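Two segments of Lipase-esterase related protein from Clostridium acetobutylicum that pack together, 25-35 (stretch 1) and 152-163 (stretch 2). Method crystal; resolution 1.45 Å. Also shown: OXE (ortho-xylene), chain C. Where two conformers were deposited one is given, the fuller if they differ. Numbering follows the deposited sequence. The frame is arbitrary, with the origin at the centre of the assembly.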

# COMPACT_ATOMS: atom_id res chain seq x y z
N SER A 25 3.08 6.10 0.62
CA SER A 25 4.01 7.20 0.67
C SER A 25 3.66 8.16 1.78
O SER A 25 2.50 8.61 1.89
CB SER A 25 3.93 7.97 -0.64
OG SER A 25 4.21 7.09 -1.70
N GLY A 26 4.65 8.47 2.62
CA GLY A 26 4.48 9.56 3.59
C GLY A 26 3.48 9.25 4.69
O GLY A 26 3.07 10.16 5.44
N CYS A 27 3.05 8.00 4.81
CA CYS A 27 2.15 7.66 5.90
C CYS A 27 2.69 6.48 6.70
O CYS A 27 3.87 6.27 6.70
CB CYS A 27 0.70 7.52 5.46
SG CYS A 27 0.41 6.36 4.16
N ASN A 28 1.82 5.81 7.43
CA ASN A 28 2.22 4.74 8.33
C ASN A 28 1.02 3.81 8.51
O ASN A 28 0.00 3.97 7.84
CB ASN A 28 2.67 5.33 9.66
CG ASN A 28 1.72 6.39 10.15
OD1 ASN A 28 0.54 6.11 10.41
ND2 ASN A 28 2.21 7.62 10.26
N LEU A 29 1.12 2.82 9.39
CA LEU A 29 0.05 1.83 9.49
C LEU A 29 -1.29 2.44 9.94
O LEU A 29 -2.34 1.83 9.76
CB LEU A 29 0.44 0.67 10.44
CG LEU A 29 0.70 1.04 11.90
CD1 LEU A 29 -0.58 1.11 12.73
CD2 LEU A 29 1.65 0.02 12.56
N LYS A 30 -1.24 3.64 10.53
CA LYS A 30 -2.44 4.33 11.01
C LYS A 30 -3.46 4.60 9.89
O LYS A 30 -4.66 4.79 10.15
CB LYS A 30 -2.06 5.65 11.70
CG LYS A 30 -1.18 5.47 12.96
CD LYS A 30 -0.67 6.82 13.54
CE LYS A 30 0.17 7.64 12.53
NZ LYS A 30 0.53 9.06 12.93
N ILE A 31 -2.98 4.63 8.64
CA ILE A 31 -3.83 4.97 7.51
C ILE A 31 -4.90 3.90 7.27
O ILE A 31 -5.92 4.17 6.62
CB ILE A 31 -2.98 5.21 6.22
CG1 ILE A 31 -3.77 6.06 5.19
CG2 ILE A 31 -2.48 3.87 5.60
CD1 ILE A 31 -4.08 7.48 5.64
N PHE A 32 -4.66 2.70 7.80
CA PHE A 32 -5.59 1.57 7.67
C PHE A 32 -6.66 1.51 8.77
O PHE A 32 -7.38 0.54 8.87
CB PHE A 32 -4.79 0.26 7.62
CG PHE A 32 -4.01 0.06 6.35
CD1 PHE A 32 -4.68 -0.13 5.15
CD2 PHE A 32 -2.62 0.06 6.36
CE1 PHE A 32 -3.96 -0.35 3.96
CE2 PHE A 32 -1.90 -0.18 5.20
CZ PHE A 32 -2.58 -0.36 3.98
N GLY A 33 -6.76 2.57 9.58
CA GLY A 33 -7.61 2.56 10.75
C GLY A 33 -9.08 2.29 10.48
O GLY A 33 -9.77 1.69 11.31
N GLU A 34 -9.58 2.77 9.35
CA GLU A 34 -10.97 2.45 8.99
C GLU A 34 -11.10 1.09 8.37
O GLU A 34 -12.00 0.34 8.69
CB GLU A 34 -11.56 3.50 8.06
CG GLU A 34 -11.79 4.83 8.72
CD GLU A 34 -12.62 4.76 10.02
OE1 GLU A 34 -13.79 4.35 9.95
OE2 GLU A 34 -12.08 5.14 11.08
N LEU A 35 -10.16 0.73 7.48
CA LEU A 35 -10.26 -0.51 6.73
C LEU A 35 -10.20 -1.69 7.68
O LEU A 35 -10.92 -2.68 7.52
CB LEU A 35 -9.15 -0.57 5.69
CG LEU A 35 -9.21 -1.75 4.74
CD1 LEU A 35 -10.49 -1.70 3.93
CD2 LEU A 35 -8.00 -1.81 3.84
N PRO A 152 -15.28 14.03 7.50
CA PRO A 152 -14.57 14.06 8.79
C PRO A 152 -13.53 12.92 8.92
O PRO A 152 -12.52 13.08 9.58
CB PRO A 152 -15.70 13.89 9.82
CG PRO A 152 -16.85 13.39 9.07
CD PRO A 152 -16.74 13.92 7.68
N LEU A 153 -13.81 11.78 8.28
CA LEU A 153 -12.84 10.68 8.29
C LEU A 153 -11.56 11.11 7.59
O LEU A 153 -10.45 10.80 8.04
CB LEU A 153 -13.41 9.44 7.58
CG LEU A 153 -14.62 8.79 8.26
CD1 LEU A 153 -15.27 7.79 7.34
CD2 LEU A 153 -14.22 8.16 9.58
N SER A 154 -11.72 11.83 6.49
CA SER A 154 -10.57 12.29 5.73
C SER A 154 -9.76 13.26 6.56
O SER A 154 -8.53 13.19 6.57
CB SER A 154 -11.02 12.91 4.41
OG SER A 154 -11.58 11.89 3.57
N GLU A 155 -10.44 14.16 7.27
CA GLU A 155 -9.72 15.12 8.09
C GLU A 155 -8.84 14.40 9.11
O GLU A 155 -7.67 14.72 9.27
CB GLU A 155 -10.68 16.07 8.79
CG GLU A 155 -9.91 17.08 9.60
CD GLU A 155 -10.76 18.26 10.05
OE1 GLU A 155 -12.01 18.20 9.95
OE2 GLU A 155 -10.16 19.25 10.51
N LYS A 156 -9.43 13.42 9.78
CA LYS A 156 -8.73 12.63 10.79
C LYS A 156 -7.53 11.88 10.20
O LYS A 156 -6.42 11.90 10.75
CB LYS A 156 -9.73 11.63 11.40
CG LYS A 156 -9.17 10.74 12.47
CD LYS A 156 -10.16 9.65 12.84
CE LYS A 156 -9.51 8.67 13.81
NZ LYS A 156 -10.47 7.63 14.28
N TYR A 157 -7.75 11.18 9.10
CA TYR A 157 -6.67 10.35 8.60
C TYR A 157 -5.58 11.11 7.86
O TYR A 157 -4.41 10.68 7.85
CB TYR A 157 -7.19 9.15 7.80
CG TYR A 157 -7.81 8.14 8.73
CD1 TYR A 157 -7.03 7.19 9.38
CD2 TYR A 157 -9.18 8.17 9.01
CE1 TYR A 157 -7.60 6.27 10.27
CE2 TYR A 157 -9.77 7.27 9.90
CZ TYR A 157 -8.96 6.31 10.53
OH TYR A 157 -9.54 5.39 11.39
N PHE A 158 -5.94 12.25 7.28
CA PHE A 158 -4.91 13.10 6.72
C PHE A 158 -3.91 13.54 7.79
O PHE A 158 -2.71 13.67 7.51
CB PHE A 158 -5.51 14.29 5.97
CG PHE A 158 -4.56 14.93 4.99
CD1 PHE A 158 -4.17 14.25 3.84
CD2 PHE A 158 -4.08 16.21 5.20
CE1 PHE A 158 -3.28 14.83 2.91
CE2 PHE A 158 -3.20 16.80 4.29
CZ PHE A 158 -2.81 16.12 3.14
N GLU A 159 -4.38 13.73 9.02
CA GLU A 159 -3.50 14.15 10.12
C GLU A 159 -2.57 13.03 10.59
O GLU A 159 -1.61 13.29 11.31
CB GLU A 159 -4.32 14.74 11.30
CG GLU A 159 -3.74 14.58 12.73
CD GLU A 159 -2.69 15.63 13.13
OE1 GLU A 159 -2.74 16.78 12.63
OE2 GLU A 159 -1.82 15.30 13.98
N THR A 160 -2.85 11.78 10.18
CA THR A 160 -1.94 10.68 10.54
C THR A 160 -0.69 10.58 9.66
O THR A 160 0.24 9.78 9.95
CB THR A 160 -2.63 9.29 10.54
OG1 THR A 160 -2.86 8.85 9.19
CG2 THR A 160 -3.93 9.30 11.33
N LEU A 161 -0.65 11.37 8.59
CA LEU A 161 0.49 11.36 7.69
C LEU A 161 1.72 11.81 8.47
O LEU A 161 1.62 12.58 9.43
CB LEU A 161 0.28 12.28 6.50
CG LEU A 161 -0.31 11.63 5.25
CD1 LEU A 161 -1.57 10.79 5.47
CD2 LEU A 161 -0.53 12.70 4.17
N GLU A 162 2.89 11.33 8.05
CA GLU A 162 4.14 11.70 8.69
C GLU A 162 4.33 13.21 8.71
O GLU A 162 4.04 13.89 7.72
CB GLU A 162 5.30 11.05 7.94
CG GLU A 162 5.31 9.52 8.04
CD GLU A 162 5.64 9.02 9.44
OE1 GLU A 162 6.54 9.60 10.10
OE2 GLU A 162 4.98 8.08 9.89
N LYS A 163 4.85 13.73 9.82
CA LYS A 163 5.00 15.17 9.97
C LYS A 163 6.26 15.75 9.32
O LYS A 163 6.28 16.93 8.98
CB LYS A 163 4.92 15.57 11.44
CG LYS A 163 3.53 15.45 12.01
CD LYS A 163 3.48 15.85 13.47
CE LYS A 163 2.05 16.07 13.94
NZ LYS A 163 1.29 14.81 13.96
C1 OXE C . -0.24 9.21 -0.75
C2 OXE C . -0.51 8.64 0.59
C3 OXE C . -1.13 9.41 1.57
C4 OXE C . -1.50 10.72 1.25
C5 OXE C . -1.24 11.28 -0.01
C6 OXE C . -0.62 10.53 -1.02
C1' OXE C . 0.41 8.34 -1.80
C2' OXE C . -0.09 7.23 0.89
O HOH W 1 3.52 13.04 5.17
O HOH W 2 -0.70 7.39 8.29
O HOH W 3 -12.84 6.86 12.91

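The two segments, at least 119 residues apart in sequence wherever they touch, run antiparallel to one another: Cys 27 lies beside Leu 161, Ile 31 beside Tyr 157 and Glu 34 beside Leu 153. The backbones diverge along this path, their CA atoms separating from 4.4 Å at Cys 27 and Leu 161 to 8.5 Å at Glu 34 and Leu 153, so main-chain contact at one end gives way to side chains that span the gap at the other. Together the segments bury 590 Å².

Ser 25 makes no contact with stretch 2, but its O lies 3.1 Å from C2' of the ortho-xylene. At Gly 26, whose positive phi favours glycine, the chains come close enough for a direct backbone hydrogen bond, from Glu 162 N to Gly 26 O (2.9 Å). Water 1 reinforces it by donating both to Gly 26 O (2.9 Å) and to Glu 162 O (2.7 Å). Cys 27 adds an apolar contact, its CB 4.0 Å from Leu 161 CD1. Both residues also border the ligand, with Cys 27 SG 3.4 Å from C2' and Leu 161 CD2 3.7 Å from C4 of the ring.

Asn 28 points toward stretch 2 and uses both ends of its amide. Its ND2 donates to Thr 160 O (2.9 Å) and, almost linearly, to Glu 162 OE2 (2.8 Å), whose side chain starts out sideways but bends so that its carboxylate meets the amide. Asn 28 OD1 meanwhile accepts from Lys 30 N (3.0 Å), steadying the start of the short 3-10 segment at 29-31. Water 2 fills the space alongside, accepting from Asn 28 N (3.1 Å) and donating to Thr 160 OG1 (2.8 Å).

Lys 30 reaches across the exposed margin, where its NZ donates to Thr 160 O (3.1 Å), the same carbonyl that receives the Asn 28 amide. This oxygen belongs to the last part of the type I turn from Phe 158 to Leu 161, and Thr 160 OG1 also donates to Tyr 157 O (2.7 Å), tying the turn back to the residue just before it. Although the CA-to-CB bond of Ile 31 points away, its side chain returns to place CD1 4.1 Å from Tyr 157 CB and 4.2 Å from Leu 161 CD1, forming a small apolar cluster.

Tyr 157, on the helix of stretch 2, then carries its ring up to stretch 1, with Lys 30 O approaching the ring edge at 3.3 Å from CE1. Gly 33 leaves room for the phenol: a CB here would lie 2.5 Å from Tyr 157 OH, a clash. The hydroxyl instead passes on to Glu 34, donating a short hydrogen bond to OE2 (2.6 Å). Glu 34 OE2 and Lys 156 NZ, 4.4 Å apart, are too distant for a salt bridge, but water 3 links them, donating to the carboxylate oxygen and accepting from the ammonium group. Leu 153 CD2 packs 3.8 Å from Glu 34 CD, closing the contact.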